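Local coordinates for nonribosomal peptide synthase (Streptomyces sp. MJ635-86F5, PDB 5JJP), which acts as an adenylation enzyme for aliphatic beta-amino acids, probably using ATP to activate the carboxylate as in related enzymes of the adenylate-forming superfamily, at residues R63-Q68 / A97-L102; A71-L76 / F101-S106; P46-P51 / A246-V251; L89-T94 / L136-G141; G29-Y34 / M199-N204. One frame throughout, in Å; residues are numbered along the deposited sequence.

Contact 1. Residues R63-Q68 / A97-L102; sequences RQLEAQ and AVAAFL
Segments 63-68 and 97-102, from helices 62-77 and 95-107, cross at -56° with their axes 8.8 Å apart at closest approach, and the backbones are nearest where CA of Gln68 lies 5.7 Å from CA of Ala99. Leu65 makes three of the four residue contacts, and Ala99 is buried to nearly the same extent. The CG of Leu65 is anti to the backbone N (chi1 178°), and this sends the isobutyl group across to the second helix. Its CD1 comes within 3.8 Å of the backbone N of Ala99. The same methyl meets CG1 of Val98 at 4.0 Å, and CD2 also reaches that branch, so the fork of Leu65 sits across a single valine methyl with the two side chains at about a right angle. CG of Leu65 is covered by CD1 of Leu102 at 4.1 Å, again in a right-angled crossing. One turn further along, CB of Ala99 abuts CG of Gln68 at 3.5 Å. The Gln68 chain bends at chi2 (76°), and its NE2 is hydrogen-bonded to OD1 of Asp96 on the helix that its methylene touches. Leu65 and Val98 both continue into Ile48 of strand 46-51 and Leu242 of helix 232-243. Shape thus sets this helix crossing, with aliphatic groups filling its interior, while the polar tie from Gln68 to Asp96 is confined to one margin.

Contact 2. Residues A71-L76 / F101-S106; sequences AYAAEL and FLACFS
This is alanine-based helix-helix packing in the layered alpha/beta sandwich, made where segments 71-76 and 101-106 come close enough for CA of Ala73 and CA of Ala103 to lie 4.6 Å apart. The axes approach to 8.4 Å, which is possible because both helices carry only a methyl at this point. The tight part centres on CB of Ala103, which lies between Tyr72 and Leu76. It rests 3.7 Å from the backbone N of Ala73 and 3.9 Å from CB of Tyr72, while CD1 of Leu76 meets it at 4.2 Å. Only the root of Tyr72 takes part: its ring leads away and touches Ala99, and its OH is hydrogen-bonded to the carbonyl O of Gly156. Strand 159-162 covers this flank, with Val160 touching both Tyr72 and Leu76. The other flank, formed by Ala73 and Ser106, is partly open to solvent and more loosely built. CB of Ala73 lies 3.9 Å from CB of Ala103 and, on this flank, 3.7 Å from OG of Ser106. That hydroxyl is turned back onto its own helix. With chi1 at 69°, OG sits between the backbone N and the carbonyl carbon and donates to O of Ala103 at 2.6 Å, in the carbonyl plane and on a lone pair.

Contact 3. Residues P46-P51 / A246-V251; sequences PAIVEP and ATAVPV
The hydroxyl OG1 of Thr247 is gripped by two hydrogen bonds: it donates to O of Pro46 at 2.7 Å, from above that carbonyl's plane, and is also bonded to NZ of Lys45. With chi1 at -60°, OG1 stands beside the backbone N, and CG2 is left to meet CG2 of Val49 obliquely at 3.6 Å. An alanine here would remove both bonds and the methyl contact, and would probably loosen the chain around Pro46. The backbones then take over. Ala248 N donates to Ala47 O at 2.7 Å and nearly straight (175°), and Ala248 O accepts from Val49 N at 3.0 Å and receives the CA-H of Ile48 as well. Ile48 and Ala248 form a single bridge between strands whose directions differ by 29°. At the far end CB of Val49 packs on CG2 of Val249 at 3.9 Å, and CD of Pro250 sits near O of Val49. Ala47 and Ile48 both face Val60 of strand 57-61, a classic beta bulge. The hairpin 46-61 is therefore joined to the outermost strand of the six-stranded sheet by a short polar ladder. Pro250, having no N-H to give, cannot extend it by donating.

Contact 4. Residues L89-T94 / L136-G141; sequences LESPAT and LQAADG
Parallel strands 87-90 and 134-138 lie side by side within a mixed sheet, and segments 89-94 and 136-141 follow them to the point where they part. The first rung is sound: Glu90 N donates to Leu136 O at 2.9 Å, with an N-H...O angle of 164° and in the carbonyl plane, and the CA-H of Leu89 also points at this oxygen. The next is not. Ala138 N reaches Glu90 O at 3.2 Å, but the angle of 132° makes it a weak bond. A water wedges in beside it, donating to Glu90 O at 2.6 Å and accepting from Ala138 N at 3.1 Å, so both atoms are satisfied as the strands splay. Ala138 O takes the N-H of Gly141 in a type I turn. The long polar side chains are tied beyond the pair, both to Arg143: Glu90 OE2 forms a salt bridge with its NE, and Gln137 OE1 accepts from its backbone N. Thr94 OG1 caps helix 95-107 by accepting from Ala97 N. On the side of the sheet facing that helix, Leu89 and Leu136 point the same way, each with CG anti to its backbone N, and CD1 of Leu89 lies 3.7 Å from CG of Leu136. Phe155 covers both. Past the last rung, CB of Ala138 lies 3.9 Å from Ser91 OG, which donates to Pro92 O at 2.6 Å on a lone pair.

Contact 5. Residues G29-Y34 / M199-N204; sequences GNLRDY and MSHRAN
His201 and Leu31 have the most surface buried here, followed by Asn204, and the first two are each the opening residue of a helix. Leu31 N, in the first turn of helix 31-37, donates to ND1 of His201 at 3.2 Å along an almost straight line (175°), close to the imidazole plane. With its CG anti to the carbonyl carbon, His201 presents ND1 to this amide, and CB and CG of Leu31 lie obliquely against the same nitrogen. Beyond the ring, CD2 of Leu31 reaches ND2 of Asn204 at 3.7 Å, the two side chains crossing at about a right angle. Asn30 is the N-cap of helix 31-37: its OD1 accepts from Arg32 N at 2.9 Å on a lone pair. The amide lies alongside His201, its plane turned 46° from the ring and OD1 3.5 Å from CE1, while ND2 is hydrogen-bonded to O of Phe105 in helix 95-107. An alanine in place of Asn30 would lose both the cap and the tie to Phe105, and is likely to leave the start of helix 31-37 less well fixed beside the imidazole. Helix 201-212 has its own N-cap, Ser200, whose OG accepts from Ala203 N, three residues on. Because ND1 acts as an acceptor, a neutral His201 would carry its proton on NE2. Two helix N termini close by would probably disfavour a second proton, so the imidazole most likely serves this junction as an uncharged acceptor.

From the N terminus the chain first meets segment 29-34, whose loop closes at contact 5, then 46-51, whose loop closes later at contact 3, so these two long closures cross. Contacts 1, 2 and 4 nest inside both. Contacts 1 and 2 are successive parts of one helix pair, sharing Phe101 and Leu102, and contact 4 crosses them because strand 87-90 comes between the two helices in the sequence. Leu89 packs on Phe101, joining the parallel sheet to the helix layer. Leu65 against Ile48 connects contact 1 to the hairpin and the neighbouring sheet of contact 3, while the salt bridge from Glu66 to Arg32 links it with contact 5.

Contact 1. Residues R63-Q68 / A97-L102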
# COMPACT_ATOMS: atom_id res chain seq x y z
N ARG A 63 -20.80 -3.77 -1.73
CA ARG A 63 -21.79 -3.82 -0.67
C ARG A 63 -21.48 -4.96 0.29
O ARG A 63 -21.58 -4.76 1.52
CB ARG A 63 -23.19 -4.01 -1.21
CG ARG A 63 -24.26 -4.05 -0.14
CD ARG A 63 -25.60 -4.54 -0.66
NE ARG A 63 -26.03 -3.92 -1.90
CZ ARG A 63 -26.73 -2.79 -2.02
NH1 ARG A 63 -27.04 -2.05 -0.97
NH2 ARG A 63 -27.12 -2.38 -3.25
N GLN A 64 -21.14 -6.12 -0.28
CA GLN A 64 -20.78 -7.24 0.52
C GLN A 64 -19.52 -6.99 1.33
O GLN A 64 -19.40 -7.49 2.42
CB GLN A 64 -20.55 -8.49 -0.33
CG GLN A 64 -21.82 -8.99 -0.96
CD GLN A 64 -21.61 -10.09 -1.97
OE1 GLN A 64 -20.70 -10.04 -2.80
NE2 GLN A 64 -22.52 -11.05 -1.97
N LEU A 65 -18.55 -6.28 0.74
CA LEU A 65 -17.29 -6.07 1.42
C LEU A 65 -17.53 -5.19 2.65
O LEU A 65 -17.02 -5.48 3.70
CB LEU A 65 -16.28 -5.43 0.46
CG LEU A 65 -14.89 -5.09 1.01
CD1 LEU A 65 -14.15 -6.31 1.52
CD2 LEU A 65 -14.08 -4.45 -0.10
N GLU A 66 -18.34 -4.16 2.51
CA GLU A 66 -18.70 -3.35 3.64
C GLU A 66 -19.45 -4.11 4.68
O GLU A 66 -19.26 -3.88 5.87
CB GLU A 66 -19.55 -2.18 3.23
CG GLU A 66 -18.82 -1.17 2.41
CD GLU A 66 -19.42 0.20 2.55
OE1 GLU A 66 -19.91 0.73 1.54
OE2 GLU A 66 -19.45 0.69 3.69
N ALA A 67 -20.40 -4.96 4.26
CA ALA A 67 -21.18 -5.74 5.24
C ALA A 67 -20.21 -6.60 6.05
O ALA A 67 -20.34 -6.73 7.28
CB ALA A 67 -22.24 -6.61 4.55
N GLN A 68 -19.26 -7.21 5.36
CA GLN A 68 -18.33 -8.09 6.05
C GLN A 68 -17.39 -7.25 7.00
O GLN A 68 -17.17 -7.65 8.15
CB GLN A 68 -17.54 -8.92 5.05
CG GLN A 68 -16.64 -9.97 5.66
CD GLN A 68 -17.40 -11.18 6.17
OE1 GLN A 68 -18.40 -11.07 6.87
NE2 GLN A 68 -16.91 -12.37 5.81
N ALA A 97 -9.59 -10.82 4.29
CA ALA A 97 -8.49 -10.08 4.92
C ALA A 97 -8.69 -8.58 4.69
O ALA A 97 -8.38 -7.74 5.56
CB ALA A 97 -7.15 -10.50 4.32
N VAL A 98 -9.27 -8.24 3.54
CA VAL A 98 -9.57 -6.81 3.28
C VAL A 98 -10.67 -6.33 4.24
O VAL A 98 -10.54 -5.27 4.86
CB VAL A 98 -9.97 -6.59 1.80
CG1 VAL A 98 -10.37 -5.14 1.57
CG2 VAL A 98 -8.84 -6.99 0.86
N ALA A 99 -11.76 -7.09 4.35
CA ALA A 99 -12.80 -6.75 5.33
C ALA A 99 -12.17 -6.56 6.74
O ALA A 99 -12.49 -5.62 7.46
CB ALA A 99 -13.87 -7.81 5.38
N ALA A 100 -11.28 -7.46 7.12
CA ALA A 100 -10.57 -7.36 8.44
C ALA A 100 -9.79 -6.08 8.62
O ALA A 100 -9.90 -5.41 9.71
CB ALA A 100 -9.64 -8.50 8.63
N PHE A 101 -9.05 -5.66 7.58
CA PHE A 101 -8.27 -4.43 7.75
C PHE A 101 -9.14 -3.20 7.73
O PHE A 101 -8.91 -2.27 8.51
CB PHE A 101 -6.99 -4.38 6.90
CG PHE A 101 -7.16 -4.01 5.46
CD1 PHE A 101 -6.65 -4.85 4.47
CD2 PHE A 101 -7.64 -2.77 5.09
CE1 PHE A 101 -6.75 -4.53 3.15
CE2 PHE A 101 -7.70 -2.41 3.77
CZ PHE A 101 -7.25 -3.29 2.80
N LEU A 102 -10.22 -3.25 6.96
CA LEU A 102 -11.21 -2.22 7.02
C LEU A 102 -11.88 -2.15 8.42
O LEU A 102 -12.21 -1.05 8.92
CB LEU A 102 -12.27 -2.40 5.91
CG LEU A 102 -11.82 -2.16 4.49
CD1 LEU A 102 -12.95 -2.50 3.51
CD2 LEU A 102 -11.38 -0.73 4.29

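Contact 2. Residues A71-L76 / F101-S106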
# COMPACT_ATOMS: atom_id res chain seq x y z
N ALA A 71 -19.47 -6.46 10.02
CA ALA A 71 -19.76 -7.58 10.88
C ALA A 71 -18.53 -7.89 11.69
O ALA A 71 -18.60 -8.18 12.88
CB ALA A 71 -20.19 -8.76 10.08
N TYR A 72 -17.38 -7.85 11.04
CA TYR A 72 -16.13 -8.11 11.70
C TYR A 72 -15.91 -7.09 12.80
O TYR A 72 -15.41 -7.42 13.87
CB TYR A 72 -14.98 -8.06 10.69
CG TYR A 72 -14.76 -9.30 9.83
CD1 TYR A 72 -15.65 -10.40 9.86
CD2 TYR A 72 -13.72 -9.35 8.97
CE1 TYR A 72 -15.44 -11.53 9.08
CE2 TYR A 72 -13.53 -10.45 8.16
CZ TYR A 72 -14.40 -11.54 8.20
OH TYR A 72 -14.11 -12.64 7.44
N ALA A 73 -16.17 -5.82 12.48
CA ALA A 73 -15.93 -4.69 13.41
C ALA A 73 -16.74 -4.84 14.66
O ALA A 73 -16.22 -4.66 15.76
CB ALA A 73 -16.24 -3.36 12.74
N ALA A 74 -18.02 -5.19 14.51
CA ALA A 74 -18.89 -5.44 15.68
C ALA A 74 -18.31 -6.53 16.62
O ALA A 74 -18.23 -6.32 17.82
CB ALA A 74 -20.29 -5.84 15.22
N GLU A 75 -17.86 -7.65 16.05
CA GLU A 75 -17.30 -8.74 16.85
C GLU A 75 -15.93 -8.34 17.46
O GLU A 75 -15.68 -8.60 18.63
CB GLU A 75 -17.18 -10.01 16.02
CG GLU A 75 -18.52 -10.66 15.73
CD GLU A 75 -18.42 -11.72 14.62
OE1 GLU A 75 -18.62 -12.94 14.97
OE2 GLU A 75 -18.14 -11.37 13.42
N LEU A 76 -15.08 -7.65 16.69
CA LEU A 76 -13.82 -7.22 17.22
C LEU A 76 -14.04 -6.22 18.35
O LEU A 76 -13.28 -6.23 19.31
CB LEU A 76 -12.90 -6.63 16.16
CG LEU A 76 -12.34 -7.66 15.18
CD1 LEU A 76 -11.69 -6.96 14.01
CD2 LEU A 76 -11.34 -8.55 15.84
N PHE A 101 -9.05 -5.66 7.58
CA PHE A 101 -8.27 -4.43 7.75
C PHE A 101 -9.14 -3.20 7.73
O PHE A 101 -8.91 -2.27 8.51
CB PHE A 101 -6.99 -4.38 6.90
CG PHE A 101 -7.16 -4.01 5.46
CD1 PHE A 101 -6.65 -4.85 4.47
CD2 PHE A 101 -7.64 -2.77 5.09
CE1 PHE A 101 -6.75 -4.53 3.15
CE2 PHE A 101 -7.70 -2.41 3.77
CZ PHE A 101 -7.25 -3.29 2.80
N LEU A 102 -10.22 -3.25 6.96
CA LEU A 102 -11.21 -2.22 7.02
C LEU A 102 -11.88 -2.15 8.42
O LEU A 102 -12.21 -1.05 8.92
CB LEU A 102 -12.27 -2.40 5.91
CG LEU A 102 -11.82 -2.16 4.49
CD1 LEU A 102 -12.95 -2.50 3.51
CD2 LEU A 102 -11.38 -0.73 4.29
N ALA A 103 -12.16 -3.30 9.00
CA ALA A 103 -12.76 -3.29 10.32
C ALA A 103 -11.77 -2.64 11.31
O ALA A 103 -12.15 -1.76 12.07
CB ALA A 103 -13.10 -4.70 10.76
N CYS A 104 -10.50 -3.01 11.24
CA CYS A 104 -9.49 -2.39 12.11
C CYS A 104 -9.44 -0.86 11.93
O CYS A 104 -9.36 -0.13 12.92
CB CYS A 104 -8.10 -2.97 11.88
SG CYS A 104 -7.94 -4.73 12.36
N PHE A 105 -9.43 -0.40 10.67
CA PHE A 105 -9.46 1.04 10.41
C PHE A 105 -10.63 1.70 11.14
O PHE A 105 -10.43 2.77 11.76
CB PHE A 105 -9.66 1.38 8.94
CG PHE A 105 -8.47 1.11 8.04
CD1 PHE A 105 -7.17 1.18 8.50
CD2 PHE A 105 -8.69 0.86 6.69
CE1 PHE A 105 -6.11 1.02 7.64
CE2 PHE A 105 -7.63 0.68 5.83
CZ PHE A 105 -6.34 0.77 6.29
N SER A 106 -11.82 1.11 11.03
CA SER A 106 -13.05 1.70 11.59
C SER A 106 -13.00 1.80 13.12
O SER A 106 -13.57 2.74 13.70
CB SER A 106 -14.32 0.95 11.14
OG SER A 106 -14.36 -0.34 11.74

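Contact 3. Residues P46-P51 / A246-V251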
# COMPACT_ATOMS: atom_id res chain seq x y z
N PRO A 46 -18.31 -5.76 -8.46
CA PRO A 46 -17.26 -6.48 -7.76
C PRO A 46 -16.13 -5.57 -7.24
O PRO A 46 -15.56 -4.81 -7.99
CB PRO A 46 -16.72 -7.45 -8.82
CG PRO A 46 -17.82 -7.55 -9.84
CD PRO A 46 -18.46 -6.20 -9.86
N ALA A 47 -15.81 -5.71 -5.95
CA ALA A 47 -14.76 -4.95 -5.28
C ALA A 47 -13.52 -5.77 -5.26
O ALA A 47 -12.43 -5.27 -5.54
CB ALA A 47 -15.19 -4.64 -3.85
N ILE A 48 -13.69 -7.03 -4.92
CA ILE A 48 -12.64 -8.04 -4.91
C ILE A 48 -13.05 -9.28 -5.68
O ILE A 48 -14.09 -9.84 -5.44
CB ILE A 48 -12.32 -8.48 -3.48
CG1 ILE A 48 -11.42 -7.43 -2.83
CG2 ILE A 48 -11.23 -9.49 -3.41
CD1 ILE A 48 -11.99 -6.35 -2.04
N VAL A 49 -12.12 -9.77 -6.47
CA VAL A 49 -12.25 -11.04 -7.14
C VAL A 49 -11.20 -12.00 -6.58
O VAL A 49 -10.07 -11.61 -6.37
CB VAL A 49 -12.04 -10.84 -8.66
CG1 VAL A 49 -12.04 -12.16 -9.37
CG2 VAL A 49 -13.14 -9.96 -9.22
N GLU A 50 -11.60 -13.25 -6.34
CA GLU A 50 -10.65 -14.28 -5.91
C GLU A 50 -11.07 -15.64 -6.47
O GLU A 50 -12.23 -15.83 -6.80
CB GLU A 50 -10.49 -14.28 -4.37
CG GLU A 50 -11.76 -14.57 -3.60
CD GLU A 50 -11.69 -14.28 -2.11
OE1 GLU A 50 -10.65 -13.82 -1.59
OE2 GLU A 50 -12.72 -14.48 -1.43
N PRO A 51 -10.14 -16.61 -6.52
CA PRO A 51 -10.55 -18.00 -6.83
C PRO A 51 -11.57 -18.60 -5.86
O PRO A 51 -11.56 -18.31 -4.64
CB PRO A 51 -9.25 -18.79 -6.79
CG PRO A 51 -8.27 -17.94 -6.06
CD PRO A 51 -8.70 -16.51 -6.26
N ALA A 246 -12.69 0.71 -8.43
CA ALA A 246 -12.42 -0.34 -9.40
C ALA A 246 -12.54 -1.72 -8.76
O ALA A 246 -13.16 -1.84 -7.75
CB ALA A 246 -11.02 -0.13 -10.03
N THR A 247 -11.91 -2.73 -9.35
CA THR A 247 -12.02 -4.11 -8.87
C THR A 247 -10.62 -4.67 -8.58
O THR A 247 -9.77 -4.72 -9.48
CB THR A 247 -12.68 -5.03 -9.91
OG1 THR A 247 -14.01 -4.57 -10.22
CG2 THR A 247 -12.80 -6.40 -9.37
N ALA A 248 -10.39 -5.09 -7.34
CA ALA A 248 -9.07 -5.53 -6.93
C ALA A 248 -8.99 -7.06 -6.98
O ALA A 248 -9.88 -7.75 -6.53
CB ALA A 248 -8.79 -5.06 -5.52
N VAL A 249 -7.93 -7.57 -7.58
CA VAL A 249 -7.73 -9.00 -7.77
C VAL A 249 -6.34 -9.40 -7.23
O VAL A 249 -5.37 -9.42 -7.97
CB VAL A 249 -7.83 -9.38 -9.25
CG1 VAL A 249 -7.95 -10.89 -9.39
CG2 VAL A 249 -9.00 -8.67 -9.94
N PRO A 250 -6.25 -9.71 -5.96
CA PRO A 250 -5.01 -10.18 -5.41
C PRO A 250 -4.62 -11.44 -6.13
O PRO A 250 -5.48 -12.28 -6.38
CB PRO A 250 -5.38 -10.53 -3.97
CG PRO A 250 -6.58 -9.69 -3.67
CD PRO A 250 -7.33 -9.68 -4.95
N VAL A 251 -3.36 -11.59 -6.49
CA VAL A 251 -2.95 -12.79 -7.20
C VAL A 251 -2.40 -13.81 -6.17
O VAL A 251 -1.34 -13.62 -5.64
CB VAL A 251 -1.85 -12.45 -8.23
CG1 VAL A 251 -1.44 -13.68 -9.00
CG2 VAL A 251 -2.31 -11.37 -9.17

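Contact 4. Residues L89-T94 / L136-G141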
# COMPACT_ATOMS: atom_id res chain seq x y z
N LEU A 89 -2.25 -8.62 11.89
CA LEU A 89 -3.20 -9.22 10.98
C LEU A 89 -2.46 -10.14 9.96
O LEU A 89 -1.73 -9.66 9.08
CB LEU A 89 -3.97 -8.10 10.28
CG LEU A 89 -5.04 -8.47 9.29
CD1 LEU A 89 -6.06 -9.35 9.96
CD2 LEU A 89 -5.70 -7.24 8.74
N GLU A 90 -2.61 -11.44 10.14
CA GLU A 90 -1.84 -12.41 9.35
C GLU A 90 -2.72 -13.22 8.41
O GLU A 90 -3.56 -14.00 8.86
CB GLU A 90 -1.09 -13.35 10.26
CG GLU A 90 -0.24 -14.40 9.55
CD GLU A 90 0.81 -15.00 10.49
OE1 GLU A 90 1.73 -14.24 10.94
OE2 GLU A 90 0.75 -16.24 10.77
N SER A 91 -2.52 -13.01 7.13
CA SER A 91 -3.33 -13.67 6.14
C SER A 91 -2.80 -13.41 4.76
O SER A 91 -2.20 -12.36 4.50
CB SER A 91 -4.80 -13.19 6.23
OG SER A 91 -5.61 -13.58 5.13
N PRO A 92 -2.97 -14.40 3.85
CA PRO A 92 -2.78 -13.97 2.48
C PRO A 92 -3.84 -12.91 2.15
O PRO A 92 -4.87 -12.85 2.78
CB PRO A 92 -2.95 -15.26 1.68
CG PRO A 92 -3.79 -16.14 2.54
CD PRO A 92 -3.45 -15.78 3.94
N ALA A 93 -3.55 -12.10 1.14
CA ALA A 93 -4.50 -11.11 0.62
C ALA A 93 -5.75 -11.79 0.03
O ALA A 93 -5.69 -12.40 -1.00
CB ALA A 93 -3.84 -10.26 -0.45
N THR A 94 -6.89 -11.61 0.70
CA THR A 94 -8.17 -12.17 0.29
C THR A 94 -9.24 -11.17 0.60
O THR A 94 -9.03 -10.28 1.42
CB THR A 94 -8.51 -13.43 1.11
OG1 THR A 94 -8.61 -13.10 2.49
CG2 THR A 94 -7.44 -14.50 0.90
N LEU A 136 -4.53 -11.59 14.93
CA LEU A 136 -5.77 -11.87 14.19
C LEU A 136 -5.40 -12.57 12.88
O LEU A 136 -4.78 -11.95 12.04
CB LEU A 136 -6.45 -10.56 13.88
CG LEU A 136 -7.70 -10.65 13.04
CD1 LEU A 136 -8.68 -11.65 13.64
CD2 LEU A 136 -8.36 -9.29 12.92
N GLN A 137 -5.69 -13.86 12.75
CA GLN A 137 -5.24 -14.62 11.59
C GLN A 137 -6.42 -15.19 10.79
O GLN A 137 -7.53 -15.18 11.26
CB GLN A 137 -4.25 -15.74 12.00
CG GLN A 137 -4.83 -16.88 12.79
CD GLN A 137 -3.77 -17.87 13.28
OE1 GLN A 137 -2.90 -18.32 12.53
NE2 GLN A 137 -3.90 -18.26 14.53
N ALA A 138 -6.13 -15.72 9.61
CA ALA A 138 -7.15 -16.27 8.72
C ALA A 138 -7.82 -17.47 9.34
O ALA A 138 -7.28 -18.04 10.26
CB ALA A 138 -6.54 -16.66 7.40
N ALA A 139 -9.00 -17.82 8.82
CA ALA A 139 -9.71 -19.04 9.25
C ALA A 139 -8.79 -20.26 9.26
O ALA A 139 -8.71 -20.99 10.25
CB ALA A 139 -10.89 -19.32 8.31
N ASP A 140 -8.10 -20.44 8.15
CA ASP A 140 -7.11 -21.49 7.95
C ASP A 140 -5.83 -21.33 8.75
O ASP A 140 -4.98 -22.20 8.69
CB ASP A 140 -6.62 -21.44 6.52
CG ASP A 140 -7.67 -21.76 5.55
OD1 ASP A 140 -8.52 -22.65 5.85
OD2 ASP A 140 -7.61 -21.17 4.45
N GLY A 141 -5.61 -20.21 9.42
CA GLY A 141 -4.27 -19.92 9.96
C GLY A 141 -3.87 -20.93 11.00
O GLY A 141 -4.72 -21.41 11.74
O HOH W 1 -3.42 -16.57 8.40

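Contact 5. Residues G29-Y34 / M199-N204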
# COMPACT_ATOMS: atom_id res chain seq x y z
N GLY A 29 -11.94 11.23 6.75
CA GLY A 29 -11.51 11.24 8.13
C GLY A 29 -10.99 9.90 8.60
O GLY A 29 -10.33 9.84 9.65
N ASN A 30 -11.25 8.85 7.81
CA ASN A 30 -10.89 7.47 8.14
C ASN A 30 -10.80 6.66 6.87
O ASN A 30 -11.64 6.76 5.97
CB ASN A 30 -11.93 6.88 9.06
CG ASN A 30 -11.48 5.56 9.72
OD1 ASN A 30 -11.27 4.53 9.05
ND2 ASN A 30 -11.29 5.61 11.04
N LEU A 31 -9.77 5.87 6.75
CA LEU A 31 -9.53 5.06 5.54
C LEU A 31 -10.73 4.19 5.23
O LEU A 31 -10.96 3.86 4.07
CB LEU A 31 -8.28 4.16 5.70
CG LEU A 31 -7.01 4.97 5.51
CD1 LEU A 31 -5.78 4.32 6.11
CD2 LEU A 31 -6.81 5.24 4.02
N ARG A 32 -11.49 3.83 6.27
CA ARG A 32 -12.61 2.98 6.10
C ARG A 32 -13.61 3.69 5.23
O ARG A 32 -14.25 3.07 4.38
CB ARG A 32 -13.22 2.66 7.47
CG ARG A 32 -14.60 2.09 7.47
CD ARG A 32 -14.60 0.66 7.05
NE ARG A 32 -15.96 0.13 7.16
CZ ARG A 32 -16.93 0.36 6.30
NH1 ARG A 32 -16.69 1.08 5.24
NH2 ARG A 32 -18.13 -0.18 6.49
N ASP A 33 -13.76 5.00 5.46
CA ASP A 33 -14.74 5.79 4.73
C ASP A 33 -14.18 6.14 3.38
O ASP A 33 -14.84 5.93 2.35
CB ASP A 33 -15.14 7.04 5.49
CG ASP A 33 -15.65 6.72 6.90
OD1 ASP A 33 -16.33 5.70 7.12
OD2 ASP A 33 -15.38 7.52 7.82
N TYR A 34 -12.95 6.66 3.37
CA TYR A 34 -12.37 7.15 2.12
C TYR A 34 -12.30 6.03 1.09
O TYR A 34 -12.63 6.24 -0.07
CB TYR A 34 -11.01 7.88 2.31
CG TYR A 34 -10.57 8.49 1.00
CD1 TYR A 34 -11.09 9.70 0.58
CD2 TYR A 34 -9.68 7.84 0.15
CE1 TYR A 34 -10.71 10.26 -0.63
CE2 TYR A 34 -9.26 8.39 -1.06
CZ TYR A 34 -9.79 9.60 -1.46
OH TYR A 34 -9.43 10.18 -2.64
N MET A 199 1.82 4.86 10.05
CA MET A 199 1.09 5.70 9.07
C MET A 199 -0.28 6.10 9.61
O MET A 199 -1.06 5.25 9.98
CB MET A 199 0.91 4.94 7.77
CG MET A 199 0.44 5.80 6.63
SD MET A 199 1.60 7.13 6.18
CE MET A 199 2.92 6.10 5.52
N SER A 200 -0.57 7.39 9.64
CA SER A 200 -1.88 7.87 10.07
C SER A 200 -2.94 7.66 8.95
O SER A 200 -2.60 7.47 7.78
CB SER A 200 -1.81 9.37 10.43
OG SER A 200 -1.75 10.22 9.28
N HIS A 201 -4.20 7.77 9.32
CA HIS A 201 -5.27 7.79 8.36
C HIS A 201 -5.09 8.95 7.42
O HIS A 201 -5.25 8.86 6.19
CB HIS A 201 -6.61 7.90 9.07
CG HIS A 201 -6.98 6.68 9.84
ND1 HIS A 201 -7.80 5.70 9.32
CD2 HIS A 201 -6.65 6.28 11.09
CE1 HIS A 201 -7.93 4.73 10.22
NE2 HIS A 201 -7.27 5.07 11.31
N ARG A 202 -4.94 10.11 8.01
CA ARG A 202 -4.85 11.35 7.28
C ARG A 202 -3.79 11.22 6.20
O ARG A 202 -3.98 11.65 5.06
CB ARG A 202 -4.53 12.42 8.32
CG ARG A 202 -4.00 13.73 7.83
CD ARG A 202 -3.81 14.74 8.97
NE ARG A 202 -2.59 14.55 9.73
CZ ARG A 202 -2.10 15.45 10.61
NH1 ARG A 202 -2.72 16.59 10.82
NH2 ARG A 202 -1.00 15.21 11.31
N ALA A 203 -2.64 10.63 6.55
CA ALA A 203 -1.50 10.62 5.64
C ALA A 203 -1.77 9.70 4.49
O ALA A 203 -1.43 10.02 3.35
CB ALA A 203 -0.23 10.20 6.34
N ASN A 204 -2.31 8.54 4.78
CA ASN A 204 -2.56 7.59 3.71
C ASN A 204 -3.71 8.03 2.82
O ASN A 204 -3.66 7.90 1.60
CB ASN A 204 -2.71 6.15 4.21
CG ASN A 204 -2.49 5.14 3.10
OD1 ASN A 204 -1.49 5.23 2.34
ND2 ASN A 204 -3.42 4.27 2.92